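Local coordinates for protein (aminopeptidase) (Ochrobactrum anthropi, PDB 1B65) that acts as an L-aminopeptidase and D-Ala-esterase/amidase, a serine aminopeptidase of peptidase family S58 built on a variant of the Ntn hydrolase fold, at residues K9-T20 / E333-E344. Sequence-based numbering, arbitrary orientation.
Sequences KPRARDLGLPFT and EEAVVNAMIAAE
Ala-12 is the bump at the middle of this contact: its CB enters the hollow between Val-337, Asn-338 and Ile-341, lying 3.9 Å from Val-337 CG1. So small a knob lets segment 9-20 approach the helix closely, the CA atoms of Ala-12 and Asn-338 being 5.4 Å apart. Beside it, Leu-17 CD2 presses on Val-337 CG1 at 3.6 Å, and farther along the same side Leu-15 and Ile-341 meet tip to tip through their CD1 methyls. Ile-341 CG2 lies against the backbone of Pro-10 and Arg-11, 3.6 Å from Pro-10 O.

Farther along, Phe-19 lies across the stem of Glu-334. The CB of Glu-334 sits over the ring face, 3.9 Å from the centroid and 23° off the normal, a CH-pi contact, and Val-337 CB meets the ring edge at CZ. The extended Glu-334 chain runs over the ring, so that its carboxylate lies stacked on it (planes 10° apart) and from there meets Arg-13, which grips it side-on: NE to OE2 at 2.8 Å and NH2 to OE1 at 3.0 Å. Both oxygens use syn lone pairs, and the guanidinium and carboxylate planes are only 24° apart. Arg-200 and Asn-27 also bind this buried carboxylate, which probably stays ionised.

Where the helix ends, Lys-9 NZ donates to Ala-342 O (3.1 Å) and makes a longer salt bridge with Glu-344. A water joins Pro-10 O to Ile-341 O.

Segment 9-20 thus lies along the last turns of helix 322-342; helix 361-370 packs against Leu-15, Leu-17 and Ile-341, and strand 194-204 touches Arg-11 and Glu-334.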
ATOM      1  N   LYS A   9      12.472  10.508 -40.529  1.00 40.09           N
ATOM      2  CA  LYS A   9      12.206   9.387 -39.592  1.00 37.97           C
ATOM      3  C   LYS A   9      10.696   9.150 -39.512  1.00 32.83           C
ATOM      4  O   LYS A   9       9.952   9.882 -38.875  1.00 32.60           O
ATOM      5  CB  LYS A   9      12.761   9.604 -38.184  1.00 40.97           C
ATOM      6  CG  LYS A   9      14.165   9.089 -37.913  1.00 43.87           C
ATOM      7  CD  LYS A   9      14.237   8.183 -36.689  1.00 45.23           C
ATOM      8  CE  LYS A   9      15.526   8.333 -35.901  1.00 46.31           C
ATOM      9  NZ  LYS A   9      16.510   7.272 -36.252  1.00 47.08           N
ATOM     10  N   PRO A  10      10.253   8.095 -40.172  1.00 30.06           N
ATOM     11  CA  PRO A  10       8.879   7.634 -40.011  1.00 26.05           C
ATOM     12  C   PRO A  10       8.721   7.227 -38.534  1.00 21.98           C
ATOM     13  O   PRO A  10       9.681   6.751 -37.928  1.00 19.90           O
ATOM     14  CB  PRO A  10       8.795   6.360 -40.830  1.00 27.96           C
ATOM     15  CG  PRO A  10      10.201   5.866 -40.903  1.00 29.24           C
ATOM     16  CD  PRO A  10      11.051   7.113 -40.937  1.00 29.57           C
ATOM     17  N   ARG A  11       7.510   7.353 -38.025  1.00 18.82           N
ATOM     18  CA  ARG A  11       7.196   6.829 -36.679  1.00 17.56           C
ATOM     19  C   ARG A  11       6.341   5.605 -36.915  1.00 16.63           C
ATOM     20  O   ARG A  11       6.068   5.275 -38.098  1.00 16.72           O
ATOM     21  CB  ARG A  11       6.499   7.910 -35.844  1.00 15.01           C
ATOM     22  CG  ARG A  11       7.407   9.117 -35.599  1.00 13.77           C
ATOM     23  CD  ARG A  11       6.605  10.198 -34.855  1.00 13.84           C
ATOM     24  NE  ARG A  11       6.567   9.850 -33.414  1.00 13.12           N
ATOM     25  CZ  ARG A  11       5.767  10.566 -32.585  1.00 13.98           C
ATOM     26  NH1 ARG A  11       5.023  11.537 -33.072  1.00 13.14           N
ATOM     27  NH2 ARG A  11       5.771  10.258 -31.300  1.00 12.67           N
ATOM     28  N   ALA A  12       5.836   4.900 -35.891  1.00 15.87           N
ATOM     29  CA  ALA A  12       5.113   3.667 -36.136  1.00 17.74           C
ATOM     30  C   ALA A  12       3.911   3.875 -37.046  1.00 17.87           C
ATOM     31  O   ALA A  12       3.690   3.040 -37.915  1.00 18.43           O
ATOM     32  CB  ALA A  12       4.616   2.969 -34.870  1.00 18.43           C
ATOM     33  N   ARG A  13       3.111   4.936 -36.853  1.00 16.85           N
ATOM     34  CA  ARG A  13       1.936   5.116 -37.702  1.00 18.60           C
ATOM     35  C   ARG A  13       2.348   5.255 -39.166  1.00 19.99           C
ATOM     36  O   ARG A  13       1.594   4.844 -40.046  1.00 19.64           O
ATOM     37  CB  ARG A  13       1.116   6.358 -37.339  1.00 18.07           C
ATOM     38  CG  ARG A  13       0.336   6.103 -36.052  1.00 18.41           C
ATOM     39  CD  ARG A  13      -0.408   7.397 -35.645  1.00 19.93           C
ATOM     40  NE  ARG A  13      -0.986   7.148 -34.321  1.00 18.40           N
ATOM     41  CZ  ARG A  13      -2.269   7.119 -34.062  1.00 19.29           C
ATOM     42  NH1 ARG A  13      -3.142   7.375 -35.038  1.00 21.19           N
ATOM     43  NH2 ARG A  13      -2.677   6.888 -32.825  1.00 18.45           N
ATOM     44  N   ASP A  14       3.476   5.878 -39.438  1.00 20.92           N
ATOM     45  CA  ASP A  14       3.971   6.050 -40.798  1.00 22.14           C
ATOM     46  C   ASP A  14       4.249   4.748 -41.519  1.00 24.04           C
ATOM     47  O   ASP A  14       4.236   4.725 -42.760  1.00 24.26           O
ATOM     48  CB  ASP A  14       5.276   6.861 -40.729  1.00 23.92           C
ATOM     49  CG  ASP A  14       4.989   8.249 -40.187  1.00 25.70           C
ATOM     50  OD1 ASP A  14       4.052   8.870 -40.736  1.00 28.59           O
ATOM     51  OD2 ASP A  14       5.656   8.709 -39.244  1.00 24.56           O
ATOM     52  N   LEU A  15       4.541   3.663 -40.810  1.00 22.89           N
ATOM     53  CA  LEU A  15       4.828   2.364 -41.399  1.00 24.49           C
ATOM     54  C   LEU A  15       3.586   1.530 -41.643  1.00 24.44           C
ATOM     55  O   LEU A  15       3.678   0.365 -42.085  1.00 24.11           O
ATOM     56  CB  LEU A  15       5.781   1.571 -40.493  1.00 25.28           C
ATOM     57  CG  LEU A  15       7.154   2.195 -40.212  1.00 26.45           C
ATOM     58  CD1 LEU A  15       7.972   1.218 -39.365  1.00 26.78           C
ATOM     59  CD2 LEU A  15       7.871   2.525 -41.501  1.00 26.90           C
ATOM     60  N   GLY A  16       2.420   2.082 -41.312  1.00 22.36           N
ATOM     61  CA  GLY A  16       1.181   1.341 -41.497  1.00 24.11           C
ATOM     62  C   GLY A  16       0.761   0.517 -40.289  1.00 24.42           C
ATOM     63  O   GLY A  16      -0.156  -0.297 -40.441  1.00 24.33           O
ATOM     64  N   LEU A  17       1.450   0.656 -39.140  1.00 23.64           N
ATOM     65  CA  LEU A  17       0.993  -0.140 -37.979  1.00 23.86           C
ATOM     66  C   LEU A  17      -0.383   0.393 -37.610  1.00 23.94           C
ATOM     67  O   LEU A  17      -0.619   1.612 -37.722  1.00 23.48           O
ATOM     68  CB  LEU A  17       1.967  -0.067 -36.811  1.00 24.45           C
ATOM     69  CG  LEU A  17       3.089  -1.108 -36.834  1.00 25.42           C
ATOM     70  CD1 LEU A  17       3.958  -0.950 -38.072  1.00 24.41           C
ATOM     71  CD2 LEU A  17       3.957  -0.961 -35.594  1.00 24.29           C
ATOM     72  N   PRO A  18      -1.307  -0.479 -37.247  1.00 23.27           N
ATOM     73  CA  PRO A  18      -2.690  -0.140 -37.022  1.00 24.01           C
ATOM     74  C   PRO A  18      -3.025   0.521 -35.701  1.00 24.54           C
ATOM     75  O   PRO A  18      -3.856   0.010 -34.961  1.00 25.75           O
ATOM     76  CB  PRO A  18      -3.437  -1.483 -37.118  1.00 24.20           C
ATOM     77  CG  PRO A  18      -2.410  -2.487 -36.721  1.00 24.05           C
ATOM     78  CD  PRO A  18      -1.067  -1.939 -37.125  1.00 23.50           C
ATOM     79  N   PHE A  19      -2.428   1.671 -35.424  1.00 23.74           N
ATOM     80  CA  PHE A  19      -2.763   2.359 -34.204  1.00 25.19           C
ATOM     81  C   PHE A  19      -4.077   3.120 -34.252  1.00 29.96           C
ATOM     82  O   PHE A  19      -4.637   3.767 -35.084  1.00 31.02           O
ATOM     83  CB  PHE A  19      -1.644   3.316 -33.775  1.00 23.47           C
ATOM     84  CG  PHE A  19      -0.550   2.509 -33.122  1.00 21.88           C
ATOM     85  CD1 PHE A  19      -0.746   1.944 -31.870  1.00 21.05           C
ATOM     86  CD2 PHE A  19       0.652   2.284 -33.760  1.00 21.12           C
ATOM     87  CE1 PHE A  19       0.240   1.183 -31.261  1.00 21.52           C
ATOM     88  CE2 PHE A  19       1.646   1.554 -33.155  1.00 20.68           C
ATOM     89  CZ  PHE A  19       1.459   0.978 -31.906  1.00 22.90           C
ATOM     90  N   THR A  20      -4.730   3.089 -33.148  1.00 32.62           N
ATOM     91  CA  THR A  20      -5.521   3.495 -32.092  1.00 36.23           C
ATOM     92  C   THR A  20      -5.734   5.009 -32.120  1.00 34.29           C
ATOM     93  O   THR A  20      -4.798   5.799 -32.075  1.00 38.35           O
ATOM     94  CB  THR A  20      -4.660   3.146 -30.827  1.00 36.56           C
ATOM     95  OG1 THR A  20      -3.295   3.382 -31.229  1.00 42.38           O
ATOM     96  CG2 THR A  20      -4.720   1.700 -30.421  1.00 38.33           C
ATOM     97  N   GLU A 333       1.209   1.711 -25.218  1.00 10.21           N
ATOM     98  CA  GLU A 333       1.601   0.765 -26.242  1.00 11.57           C
ATOM     99  C   GLU A 333       2.226   1.474 -27.450  1.00 12.84           C
ATOM    100  O   GLU A 333       3.288   1.036 -27.908  1.00 12.95           O
ATOM    101  CB  GLU A 333       0.394  -0.020 -26.752  1.00 12.26           C
ATOM    102  CG  GLU A 333       0.756  -1.040 -27.819  1.00 14.23           C
ATOM    103  CD  GLU A 333      -0.473  -1.739 -28.378  1.00 17.37           C
ATOM    104  OE1 GLU A 333      -1.583  -1.268 -28.129  1.00 19.01           O
ATOM    105  OE2 GLU A 333      -0.347  -2.768 -29.057  1.00 18.97           O
ATOM    106  N   GLU A 334       1.597   2.571 -27.924  1.00 10.84           N
ATOM    107  CA  GLU A 334       2.233   3.264 -29.052  1.00 10.93           C
ATOM    108  C   GLU A 334       3.556   3.915 -28.708  1.00 12.29           C
ATOM    109  O   GLU A 334       4.503   3.902 -29.536  1.00 12.23           O
ATOM    110  CB  GLU A 334       1.233   4.274 -29.652  1.00 10.87           C
ATOM    111  CG  GLU A 334       1.872   5.013 -30.868  1.00 11.48           C
ATOM    112  CD  GLU A 334       0.805   5.812 -31.596  1.00 12.64           C
ATOM    113  OE1 GLU A 334      -0.368   5.887 -31.220  1.00 13.21           O
ATOM    114  OE2 GLU A 334       1.129   6.397 -32.666  1.00 15.07           O
ATOM    115  N   ALA A 335       3.799   4.425 -27.516  1.00 11.08           N
ATOM    116  CA  ALA A 335       5.051   5.017 -27.089  1.00 10.46           C
ATOM    117  C   ALA A 335       6.157   3.953 -27.090  1.00 12.34           C
ATOM    118  O   ALA A 335       7.250   4.210 -27.586  1.00 11.55           O
ATOM    119  CB  ALA A 335       4.871   5.665 -25.698  1.00 10.68           C
ATOM    120  N   VAL A 336       5.848   2.735 -26.611  1.00 10.22           N
ATOM    121  CA  VAL A 336       6.830   1.656 -26.657  1.00 11.25           C
ATOM    122  C   VAL A 336       7.201   1.296 -28.107  1.00 10.84           C
ATOM    123  O   VAL A 336       8.392   1.193 -28.447  1.00 10.79           O
ATOM    124  CB  VAL A 336       6.313   0.423 -25.917  1.00 10.85           C
ATOM    125  CG1 VAL A 336       7.203  -0.803 -26.144  1.00 11.79           C
ATOM    126  CG2 VAL A 336       6.274   0.672 -24.381  1.00 10.13           C
ATOM    127  N   VAL A 337       6.193   1.126 -28.964  1.00 10.98           N
ATOM    128  CA  VAL A 337       6.480   0.775 -30.361  1.00 11.18           C
ATOM    129  C   VAL A 337       7.227   1.909 -31.050  1.00 11.92           C
ATOM    130  O   VAL A 337       8.236   1.710 -31.750  1.00 11.70           O
ATOM    131  CB  VAL A 337       5.212   0.334 -31.115  1.00 12.78           C
ATOM    132  CG1 VAL A 337       5.589  -0.030 -32.555  1.00 14.88           C
ATOM    133  CG2 VAL A 337       4.629  -0.932 -30.455  1.00 14.32           C
ATOM    134  N   ASN A 338       6.845   3.175 -30.789  1.00 10.53           N
ATOM    135  CA  ASN A 338       7.566   4.303 -31.367  1.00 11.56           C
ATOM    136  C   ASN A 338       9.029   4.266 -30.979  1.00 12.86           C
ATOM    137  O   ASN A 338       9.898   4.589 -31.830  1.00 13.12           O
ATOM    138  CB  ASN A 338       6.935   5.635 -30.854  1.00 12.03           C
ATOM    139  CG  ASN A 338       5.813   6.130 -31.724  1.00 12.43           C
ATOM    140  OD1 ASN A 338       5.002   7.006 -31.312  1.00 14.32           O
ATOM    141  ND2 ASN A 338       5.658   5.586 -32.923  1.00 10.06           N
ATOM    142  N   ALA A 339       9.351   3.874 -29.745  1.00 11.41           N
ATOM    143  CA  ALA A 339      10.762   3.825 -29.332  1.00 11.50           C
ATOM    144  C   ALA A 339      11.544   2.810 -30.172  1.00 11.75           C
ATOM    145  O   ALA A 339      12.715   3.080 -30.527  1.00 14.29           O
ATOM    146  CB  ALA A 339      10.869   3.411 -27.838  1.00 11.16           C
ATOM    147  N   MET A 340      10.946   1.655 -30.434  1.00 12.84           N
ATOM    148  CA  MET A 340      11.625   0.626 -31.218  1.00 13.80           C
ATOM    149  C   MET A 340      11.796   1.076 -32.671  1.00 14.08           C
ATOM    150  O   MET A 340      12.843   0.780 -33.261  1.00 14.67           O
ATOM    151  CB  MET A 340      10.798  -0.658 -31.214  1.00 15.34           C
ATOM    152  CG  MET A 340      10.763  -1.233 -29.794  1.00 18.18           C
ATOM    153  SD  MET A 340       9.794  -2.764 -29.856  1.00 22.21           S
ATOM    154  CE  MET A 340      10.921  -3.904 -30.558  1.00 21.38           C
ATOM    155  N   ILE A 341      10.778   1.755 -33.189  1.00 13.69           N
ATOM    156  CA  ILE A 341      10.877   2.228 -34.598  1.00 12.88           C
ATOM    157  C   ILE A 341      11.916   3.324 -34.748  1.00 14.93           C
ATOM    158  O   ILE A 341      12.562   3.403 -35.818  1.00 15.14           O
ATOM    159  CB  ILE A 341       9.485   2.718 -35.032  1.00 13.70           C
ATOM    160  CG1 ILE A 341       8.479   1.569 -35.119  1.00 14.57           C
ATOM    161  CG2 ILE A 341       9.534   3.493 -36.379  1.00 14.82           C
ATOM    162  CD1 ILE A 341       9.014   0.301 -35.765  1.00 17.74           C
ATOM    163  N   ALA A 342      12.008   4.231 -33.763  1.00 12.08           N
ATOM    164  CA  ALA A 342      12.911   5.348 -33.814  1.00 12.95           C
ATOM    165  C   ALA A 342      14.357   4.946 -33.512  1.00 14.59           C
ATOM    166  O   ALA A 342      15.252   5.741 -33.857  1.00 14.73           O
ATOM    167  CB  ALA A 342      12.525   6.435 -32.790  1.00 11.88           C
ATOM    168  N   ALA A 343      14.574   3.840 -32.807  1.00 14.20           N
ATOM    169  CA  ALA A 343      15.923   3.437 -32.407  1.00 15.09           C
ATOM    170  C   ALA A 343      16.814   3.051 -33.588  1.00 16.78           C
ATOM    171  O   ALA A 343      16.344   2.680 -34.661  1.00 17.14           O
ATOM    172  CB  ALA A 343      15.900   2.231 -31.453  1.00 15.91           C
ATOM    173  N   GLU A 344      18.119   3.176 -33.390  1.00 17.38           N
ATOM    174  CA  GLU A 344      19.130   2.774 -34.361  1.00 19.05           C
ATOM    175  C   GLU A 344      20.099   1.773 -33.735  1.00 19.06           C
ATOM    176  O   GLU A 344      20.361   1.827 -32.523  1.00 16.16           O
ATOM    177  CB  GLU A 344      19.955   4.005 -34.785  1.00 23.45           C
ATOM    178  CG  GLU A 344      19.059   5.050 -35.461  1.00 29.93           C
ATOM    179  CD  GLU A 344      19.702   6.425 -35.458  1.00 35.48           C
ATOM    180  OE1 GLU A 344      19.942   6.986 -34.353  1.00 39.07           O
ATOM    181  OE2 GLU A 344      19.958   6.949 -36.561  1.00 37.76           O
TER
HETATM  182  O   HOH W   1      12.291   5.594 -37.912  1.00 28.73           O
HETATM  183  O   HOH W   2       3.372   6.387 -34.371  1.00 13.77           O